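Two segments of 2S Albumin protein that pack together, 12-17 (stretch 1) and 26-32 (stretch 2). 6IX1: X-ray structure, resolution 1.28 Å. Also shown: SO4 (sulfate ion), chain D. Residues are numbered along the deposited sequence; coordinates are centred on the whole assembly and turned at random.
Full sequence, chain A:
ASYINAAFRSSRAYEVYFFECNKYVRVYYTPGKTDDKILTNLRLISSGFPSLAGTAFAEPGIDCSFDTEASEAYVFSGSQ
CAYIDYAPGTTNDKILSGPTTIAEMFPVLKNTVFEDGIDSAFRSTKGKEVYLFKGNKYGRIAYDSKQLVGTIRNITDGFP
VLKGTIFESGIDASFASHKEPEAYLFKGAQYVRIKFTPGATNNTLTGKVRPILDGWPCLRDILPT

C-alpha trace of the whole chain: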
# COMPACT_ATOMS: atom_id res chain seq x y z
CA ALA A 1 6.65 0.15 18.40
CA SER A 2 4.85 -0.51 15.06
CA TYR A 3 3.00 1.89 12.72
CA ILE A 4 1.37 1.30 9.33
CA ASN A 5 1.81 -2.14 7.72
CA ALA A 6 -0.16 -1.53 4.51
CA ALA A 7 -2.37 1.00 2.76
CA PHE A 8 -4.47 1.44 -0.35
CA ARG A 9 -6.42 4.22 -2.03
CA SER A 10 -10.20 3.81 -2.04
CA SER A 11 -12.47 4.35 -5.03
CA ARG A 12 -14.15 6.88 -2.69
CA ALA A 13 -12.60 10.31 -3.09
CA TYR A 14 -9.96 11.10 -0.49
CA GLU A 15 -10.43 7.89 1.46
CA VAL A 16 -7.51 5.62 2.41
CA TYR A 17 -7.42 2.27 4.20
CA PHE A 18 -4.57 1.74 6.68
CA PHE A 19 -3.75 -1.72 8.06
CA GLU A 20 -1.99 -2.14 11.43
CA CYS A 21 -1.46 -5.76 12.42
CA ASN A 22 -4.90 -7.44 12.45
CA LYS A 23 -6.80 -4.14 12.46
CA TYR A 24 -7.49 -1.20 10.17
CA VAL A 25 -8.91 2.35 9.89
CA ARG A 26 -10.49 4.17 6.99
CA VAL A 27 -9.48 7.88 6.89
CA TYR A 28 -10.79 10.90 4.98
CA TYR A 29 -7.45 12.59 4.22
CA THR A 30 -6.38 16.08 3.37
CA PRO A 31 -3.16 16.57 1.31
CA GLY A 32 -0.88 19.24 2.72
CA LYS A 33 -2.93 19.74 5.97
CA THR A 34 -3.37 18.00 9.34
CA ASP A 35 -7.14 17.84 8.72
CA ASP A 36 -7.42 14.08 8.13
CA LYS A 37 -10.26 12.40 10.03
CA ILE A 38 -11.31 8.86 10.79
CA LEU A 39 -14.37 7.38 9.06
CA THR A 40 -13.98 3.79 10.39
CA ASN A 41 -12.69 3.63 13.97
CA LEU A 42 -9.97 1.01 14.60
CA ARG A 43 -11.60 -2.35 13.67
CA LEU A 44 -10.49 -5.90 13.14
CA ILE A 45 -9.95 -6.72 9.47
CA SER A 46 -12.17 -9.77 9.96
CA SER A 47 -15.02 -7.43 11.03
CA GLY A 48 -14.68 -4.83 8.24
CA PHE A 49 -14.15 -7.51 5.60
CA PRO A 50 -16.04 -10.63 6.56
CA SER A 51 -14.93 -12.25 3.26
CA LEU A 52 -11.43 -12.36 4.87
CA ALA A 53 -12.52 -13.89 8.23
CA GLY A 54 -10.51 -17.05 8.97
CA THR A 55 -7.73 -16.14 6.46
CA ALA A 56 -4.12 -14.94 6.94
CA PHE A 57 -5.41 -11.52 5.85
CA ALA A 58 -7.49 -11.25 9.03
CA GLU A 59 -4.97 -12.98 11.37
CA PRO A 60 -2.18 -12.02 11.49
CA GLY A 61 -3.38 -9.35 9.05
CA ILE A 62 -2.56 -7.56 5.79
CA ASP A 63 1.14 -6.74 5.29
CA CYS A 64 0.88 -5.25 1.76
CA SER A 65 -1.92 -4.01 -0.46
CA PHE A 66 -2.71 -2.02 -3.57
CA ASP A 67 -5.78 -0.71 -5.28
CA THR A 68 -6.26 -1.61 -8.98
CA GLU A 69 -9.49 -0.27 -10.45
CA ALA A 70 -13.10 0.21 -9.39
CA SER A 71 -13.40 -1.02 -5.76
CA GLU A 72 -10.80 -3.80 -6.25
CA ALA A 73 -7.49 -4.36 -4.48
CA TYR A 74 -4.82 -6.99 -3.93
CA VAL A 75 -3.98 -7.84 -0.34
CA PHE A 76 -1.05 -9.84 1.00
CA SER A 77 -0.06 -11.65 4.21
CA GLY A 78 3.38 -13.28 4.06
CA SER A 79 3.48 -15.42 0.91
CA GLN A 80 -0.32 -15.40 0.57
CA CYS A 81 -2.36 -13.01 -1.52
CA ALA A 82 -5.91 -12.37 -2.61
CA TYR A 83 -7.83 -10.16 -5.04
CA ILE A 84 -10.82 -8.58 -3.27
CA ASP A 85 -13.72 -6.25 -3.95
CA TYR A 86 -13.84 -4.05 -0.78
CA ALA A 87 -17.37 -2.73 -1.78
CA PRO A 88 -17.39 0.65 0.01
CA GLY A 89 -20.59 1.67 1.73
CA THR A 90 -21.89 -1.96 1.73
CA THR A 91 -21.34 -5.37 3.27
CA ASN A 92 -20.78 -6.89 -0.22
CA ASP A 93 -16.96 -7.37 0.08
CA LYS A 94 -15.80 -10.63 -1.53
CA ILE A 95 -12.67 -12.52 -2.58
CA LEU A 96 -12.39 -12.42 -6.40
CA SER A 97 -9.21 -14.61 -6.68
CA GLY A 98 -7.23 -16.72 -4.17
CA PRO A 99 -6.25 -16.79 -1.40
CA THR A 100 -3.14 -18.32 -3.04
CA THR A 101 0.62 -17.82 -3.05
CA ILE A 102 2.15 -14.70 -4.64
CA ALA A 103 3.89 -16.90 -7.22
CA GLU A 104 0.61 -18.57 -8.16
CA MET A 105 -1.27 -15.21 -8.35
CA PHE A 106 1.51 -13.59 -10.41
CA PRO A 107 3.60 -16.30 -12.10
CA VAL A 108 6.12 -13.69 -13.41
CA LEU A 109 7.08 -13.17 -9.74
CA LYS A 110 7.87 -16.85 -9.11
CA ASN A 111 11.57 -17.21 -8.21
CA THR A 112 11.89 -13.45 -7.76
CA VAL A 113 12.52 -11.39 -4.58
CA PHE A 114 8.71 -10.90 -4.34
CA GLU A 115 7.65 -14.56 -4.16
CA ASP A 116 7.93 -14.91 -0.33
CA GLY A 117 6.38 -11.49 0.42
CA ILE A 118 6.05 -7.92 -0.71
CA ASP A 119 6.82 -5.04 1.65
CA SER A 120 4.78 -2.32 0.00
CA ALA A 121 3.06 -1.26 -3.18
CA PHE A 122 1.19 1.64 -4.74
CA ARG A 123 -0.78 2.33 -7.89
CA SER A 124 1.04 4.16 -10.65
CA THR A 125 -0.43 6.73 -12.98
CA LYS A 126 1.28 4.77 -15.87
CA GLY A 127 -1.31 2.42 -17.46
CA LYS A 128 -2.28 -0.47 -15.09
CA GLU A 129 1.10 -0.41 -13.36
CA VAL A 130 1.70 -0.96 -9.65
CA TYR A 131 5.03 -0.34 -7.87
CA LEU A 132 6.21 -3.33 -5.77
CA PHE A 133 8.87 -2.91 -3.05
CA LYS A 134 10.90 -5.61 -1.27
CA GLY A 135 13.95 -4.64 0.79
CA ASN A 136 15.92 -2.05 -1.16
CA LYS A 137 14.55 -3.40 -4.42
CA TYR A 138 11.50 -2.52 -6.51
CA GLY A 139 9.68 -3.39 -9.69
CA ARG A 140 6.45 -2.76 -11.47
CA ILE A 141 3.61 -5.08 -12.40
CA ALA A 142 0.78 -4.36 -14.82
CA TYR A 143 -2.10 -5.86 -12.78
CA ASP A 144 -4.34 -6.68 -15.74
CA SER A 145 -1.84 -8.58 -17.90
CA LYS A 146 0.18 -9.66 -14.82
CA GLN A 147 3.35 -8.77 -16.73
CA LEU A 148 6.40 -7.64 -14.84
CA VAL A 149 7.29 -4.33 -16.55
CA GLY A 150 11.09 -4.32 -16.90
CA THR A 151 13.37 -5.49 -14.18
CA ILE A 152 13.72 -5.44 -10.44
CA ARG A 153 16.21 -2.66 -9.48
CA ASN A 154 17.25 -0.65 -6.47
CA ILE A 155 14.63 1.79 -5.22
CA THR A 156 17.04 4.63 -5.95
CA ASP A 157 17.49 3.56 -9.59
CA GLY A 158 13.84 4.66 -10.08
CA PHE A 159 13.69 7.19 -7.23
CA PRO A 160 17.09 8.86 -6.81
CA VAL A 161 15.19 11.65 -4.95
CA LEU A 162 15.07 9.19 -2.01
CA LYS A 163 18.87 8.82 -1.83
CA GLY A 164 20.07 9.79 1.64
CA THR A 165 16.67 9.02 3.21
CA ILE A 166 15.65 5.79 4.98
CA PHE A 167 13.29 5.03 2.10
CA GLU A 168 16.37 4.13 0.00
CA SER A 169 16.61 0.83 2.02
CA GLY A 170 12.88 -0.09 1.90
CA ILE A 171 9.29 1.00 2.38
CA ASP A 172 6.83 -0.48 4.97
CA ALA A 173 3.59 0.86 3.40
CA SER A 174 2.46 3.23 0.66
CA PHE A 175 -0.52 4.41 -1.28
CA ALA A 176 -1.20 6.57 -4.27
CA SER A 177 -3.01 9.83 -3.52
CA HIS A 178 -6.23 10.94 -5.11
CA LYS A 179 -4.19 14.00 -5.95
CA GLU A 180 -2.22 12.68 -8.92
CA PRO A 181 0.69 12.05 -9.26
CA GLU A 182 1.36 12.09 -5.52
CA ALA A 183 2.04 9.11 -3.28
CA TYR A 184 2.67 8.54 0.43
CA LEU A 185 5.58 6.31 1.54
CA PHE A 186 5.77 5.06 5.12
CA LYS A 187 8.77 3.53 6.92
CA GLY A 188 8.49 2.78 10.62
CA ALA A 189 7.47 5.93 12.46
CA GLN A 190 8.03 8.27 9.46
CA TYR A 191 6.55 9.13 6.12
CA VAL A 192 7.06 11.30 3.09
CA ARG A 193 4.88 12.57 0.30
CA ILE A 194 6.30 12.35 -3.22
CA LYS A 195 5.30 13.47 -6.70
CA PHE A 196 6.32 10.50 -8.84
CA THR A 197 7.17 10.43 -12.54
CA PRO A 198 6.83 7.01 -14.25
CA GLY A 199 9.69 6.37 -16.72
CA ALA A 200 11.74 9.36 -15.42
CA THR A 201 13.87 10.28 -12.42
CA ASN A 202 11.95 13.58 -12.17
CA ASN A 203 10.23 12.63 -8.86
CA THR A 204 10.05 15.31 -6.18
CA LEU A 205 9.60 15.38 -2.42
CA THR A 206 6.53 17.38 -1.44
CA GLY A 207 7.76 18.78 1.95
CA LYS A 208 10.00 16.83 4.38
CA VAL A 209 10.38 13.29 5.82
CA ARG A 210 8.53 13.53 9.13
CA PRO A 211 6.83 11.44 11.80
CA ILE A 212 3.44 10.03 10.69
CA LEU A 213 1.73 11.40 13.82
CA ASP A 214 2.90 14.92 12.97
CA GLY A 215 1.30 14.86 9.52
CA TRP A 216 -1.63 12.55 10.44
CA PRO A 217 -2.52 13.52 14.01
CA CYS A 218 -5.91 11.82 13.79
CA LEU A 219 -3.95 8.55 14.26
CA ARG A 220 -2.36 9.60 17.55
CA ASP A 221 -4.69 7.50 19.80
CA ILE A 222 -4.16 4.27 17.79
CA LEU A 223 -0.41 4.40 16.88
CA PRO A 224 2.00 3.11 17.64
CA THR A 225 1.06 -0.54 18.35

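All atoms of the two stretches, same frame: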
# COMPACT_ATOMS: atom_id res chain seq x y z
N ARG A 12 -13.45 5.70 -3.25
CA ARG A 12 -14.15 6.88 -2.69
C ARG A 12 -13.19 8.02 -2.55
O ARG A 12 -12.07 7.80 -1.96
CB ARG A 12 -14.75 6.47 -1.35
CG ARG A 12 -15.91 5.48 -1.48
CD ARG A 12 -17.12 6.05 -2.15
NE ARG A 12 -18.14 5.14 -2.40
CZ ARG A 12 -19.18 4.90 -1.59
NH1 ARG A 12 -19.19 5.41 -0.38
NH2 ARG A 12 -20.16 4.12 -2.00
N ALA A 13 -13.53 9.19 -3.02
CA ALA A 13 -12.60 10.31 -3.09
C ALA A 13 -12.01 10.59 -1.72
O ALA A 13 -12.71 10.73 -0.70
CB ALA A 13 -13.24 11.52 -3.69
N TYR A 14 -10.69 10.72 -1.70
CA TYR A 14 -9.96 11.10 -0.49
C TYR A 14 -10.21 10.20 0.71
O TYR A 14 -10.04 10.63 1.84
CB TYR A 14 -10.06 12.61 -0.17
CG TYR A 14 -9.35 13.40 -1.24
CD1 TYR A 14 -7.98 13.58 -1.15
CD2 TYR A 14 -9.95 13.92 -2.37
CE1 TYR A 14 -7.27 14.18 -2.19
CE2 TYR A 14 -9.25 14.50 -3.42
CZ TYR A 14 -7.89 14.67 -3.31
OH TYR A 14 -7.15 15.28 -4.29
N GLU A 15 -10.43 8.93 0.42
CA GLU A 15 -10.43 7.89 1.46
C GLU A 15 -9.23 6.93 1.25
O GLU A 15 -8.95 6.52 0.11
CB GLU A 15 -11.75 7.12 1.48
CG GLU A 15 -12.90 8.01 1.80
CD GLU A 15 -14.25 7.33 1.99
OE1 GLU A 15 -14.28 6.16 2.40
OE2 GLU A 15 -15.26 8.07 1.83
N VAL A 16 -8.65 6.55 2.38
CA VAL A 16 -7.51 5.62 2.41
C VAL A 16 -7.80 4.58 3.51
O VAL A 16 -8.41 4.88 4.55
CB VAL A 16 -6.15 6.33 2.64
CG1 VAL A 16 -6.10 7.12 3.97
CG2 VAL A 16 -5.00 5.32 2.61
N TYR A 17 -7.42 3.35 3.22
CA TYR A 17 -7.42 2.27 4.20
C TYR A 17 -6.00 2.04 4.71
O TYR A 17 -5.09 1.89 3.90
CB TYR A 17 -7.95 0.98 3.58
CG TYR A 17 -9.42 0.99 3.21
CD1 TYR A 17 -9.79 1.47 1.98
CD2 TYR A 17 -10.43 0.58 4.07
CE1 TYR A 17 -11.10 1.53 1.58
CE2 TYR A 17 -11.76 0.62 3.66
CZ TYR A 17 -12.11 1.14 2.42
OH TYR A 17 -13.40 1.25 1.96
N ARG A 26 -10.22 3.48 8.24
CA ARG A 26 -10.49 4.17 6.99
C ARG A 26 -10.46 5.65 7.33
O ARG A 26 -11.13 6.08 8.30
CB ARG A 26 -11.84 3.76 6.41
CG ARG A 26 -12.15 4.49 5.13
CD ARG A 26 -13.35 3.81 4.47
NE ARG A 26 -14.48 3.70 5.39
CZ ARG A 26 -15.50 4.50 5.56
NH1 ARG A 26 -15.79 5.38 4.70
NH2 ARG A 26 -16.26 4.20 6.57
N VAL A 27 -9.70 6.46 6.62
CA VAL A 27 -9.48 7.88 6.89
C VAL A 27 -9.87 8.72 5.69
O VAL A 27 -9.56 8.30 4.52
CB VAL A 27 -7.97 8.05 7.26
CG1 VAL A 27 -7.60 9.53 7.37
CG2 VAL A 27 -7.59 7.34 8.55
N TYR A 28 -10.48 9.86 5.96
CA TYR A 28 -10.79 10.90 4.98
C TYR A 28 -9.65 11.89 5.08
O TYR A 28 -9.52 12.62 6.09
CB TYR A 28 -12.14 11.53 5.38
CG TYR A 28 -12.83 12.38 4.35
CD1 TYR A 28 -12.87 12.00 3.04
CD2 TYR A 28 -13.68 13.41 4.77
CE1 TYR A 28 -13.69 12.64 2.13
CE2 TYR A 28 -14.42 14.10 3.84
CZ TYR A 28 -14.51 13.67 2.55
OH TYR A 28 -15.30 14.39 1.65
N TYR A 29 -8.78 11.91 4.08
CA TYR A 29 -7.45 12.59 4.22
C TYR A 29 -7.44 13.88 3.43
O TYR A 29 -8.19 14.08 2.48
CB TYR A 29 -6.27 11.66 3.88
CG TYR A 29 -6.19 11.21 2.48
CD1 TYR A 29 -6.93 10.15 2.01
CD2 TYR A 29 -5.27 11.83 1.65
CE1 TYR A 29 -6.81 9.74 0.71
CE2 TYR A 29 -5.20 11.47 0.33
CZ TYR A 29 -5.97 10.42 -0.15
OH TYR A 29 -5.80 10.10 -1.48
N THR A 30 -6.44 14.67 3.80
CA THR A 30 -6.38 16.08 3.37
C THR A 30 -4.93 16.37 2.98
O THR A 30 -4.09 16.66 3.81
CB THR A 30 -6.89 17.03 4.43
OG1 THR A 30 -6.10 16.91 5.64
CG2 THR A 30 -8.36 16.77 4.69
N PRO A 31 -4.55 16.28 1.68
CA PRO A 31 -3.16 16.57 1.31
C PRO A 31 -2.72 17.95 1.78
O PRO A 31 -3.44 18.94 1.64
CB PRO A 31 -3.22 16.53 -0.22
CG PRO A 31 -4.28 15.47 -0.50
CD PRO A 31 -5.32 15.73 0.56
N GLY A 32 -1.53 17.98 2.38
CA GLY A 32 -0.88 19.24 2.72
C GLY A 32 -1.38 19.86 4.02
O GLY A 32 -0.90 20.94 4.30
S SO4 D . 0.57 15.50 3.89
O1 SO4 D . 0.34 16.76 4.52
O2 SO4 D . -0.24 15.49 2.72
O3 SO4 D . 0.17 14.47 4.71
O4 SO4 D . 1.95 15.29 3.55

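What joins the two backbones? Residues 15-17 and 26-28 run antiparallel as neighbouring strands, and Val 16 faces Val 27 as a hydrogen-bonded pair. Val 16 N donates to Val 27 O at 2.9 Å, and Val 27 N donates to Val 16 O, also at 2.9 Å, so both amides and both carbonyls of this pair are satisfied by each other. Two residues along each chain, past the non-hydrogen-bonded pair of Glu 15 and Tyr 28, Tyr 29 N donates to Tyr 14 O at 2.9 Å. The three carbonyls also receive CA-H...O contacts: Tyr 28 CA lies 3.2 Å from Tyr 14 O, Glu 15 CA lies 3.2 Å from Val 27 O, and Arg 26 CA lies 3.3 Å from Val 16 O.

How does the chain enter this pairing? A type II turn from Arg 12 to Glu 15 leads into the strand, and Glu 15 N donates to Arg 12 O at 3.1 Å. The amide of Glu 15, which belongs to a non-hydrogen-bonded pair with Tyr 28, thus finds its acceptor within its own stretch. Tyr 14, inside the turn, offers its O to Tyr 29 N across the stretches.

Which polar side chains meet on the face carrying Glu 15, Tyr 17, Arg 26 and Tyr 28? Glu 15 and Arg 26 form a salt bridge in which Arg 26 NH1 donates to Glu 15 OE1 at 2.9 Å. The carboxylate oxygen lies at the guanidinium edge, near its plane, where the N-H bonds point. Arg 26 NE and NH2 are hydrogen-bonded elsewhere in the structure. The aliphatic part of the arginine is used as well: its CG lies over one face of the Tyr 17 ring, and Arg 26 CD is 3.6 Å from Tyr 17 OH. A long side chain with a charged end suits this partly exposed position, covering a buried ring while still reaching the glutamate.

What fills the apolar side? Val 16 and Val 27 share the other face, with Val 16 CG1 3.9 Å from Val 27 CB and 3.7 Å from Tyr 29 CD1; all three residues are buried, and the compact branched valines pack closely there. Tyr 14 CD1 sits over one face of the Tyr 29 ring, 3.8 Å from Tyr 29 CE2, while Tyr 14 CE1 reaches Pro 31 CG at 3.7 Å. Tyr 29 OH is hydrogen-bonded elsewhere in the structure, so the polar end of this buried residue is satisfied. In all, the contact buries 571 Å², summed over both sides.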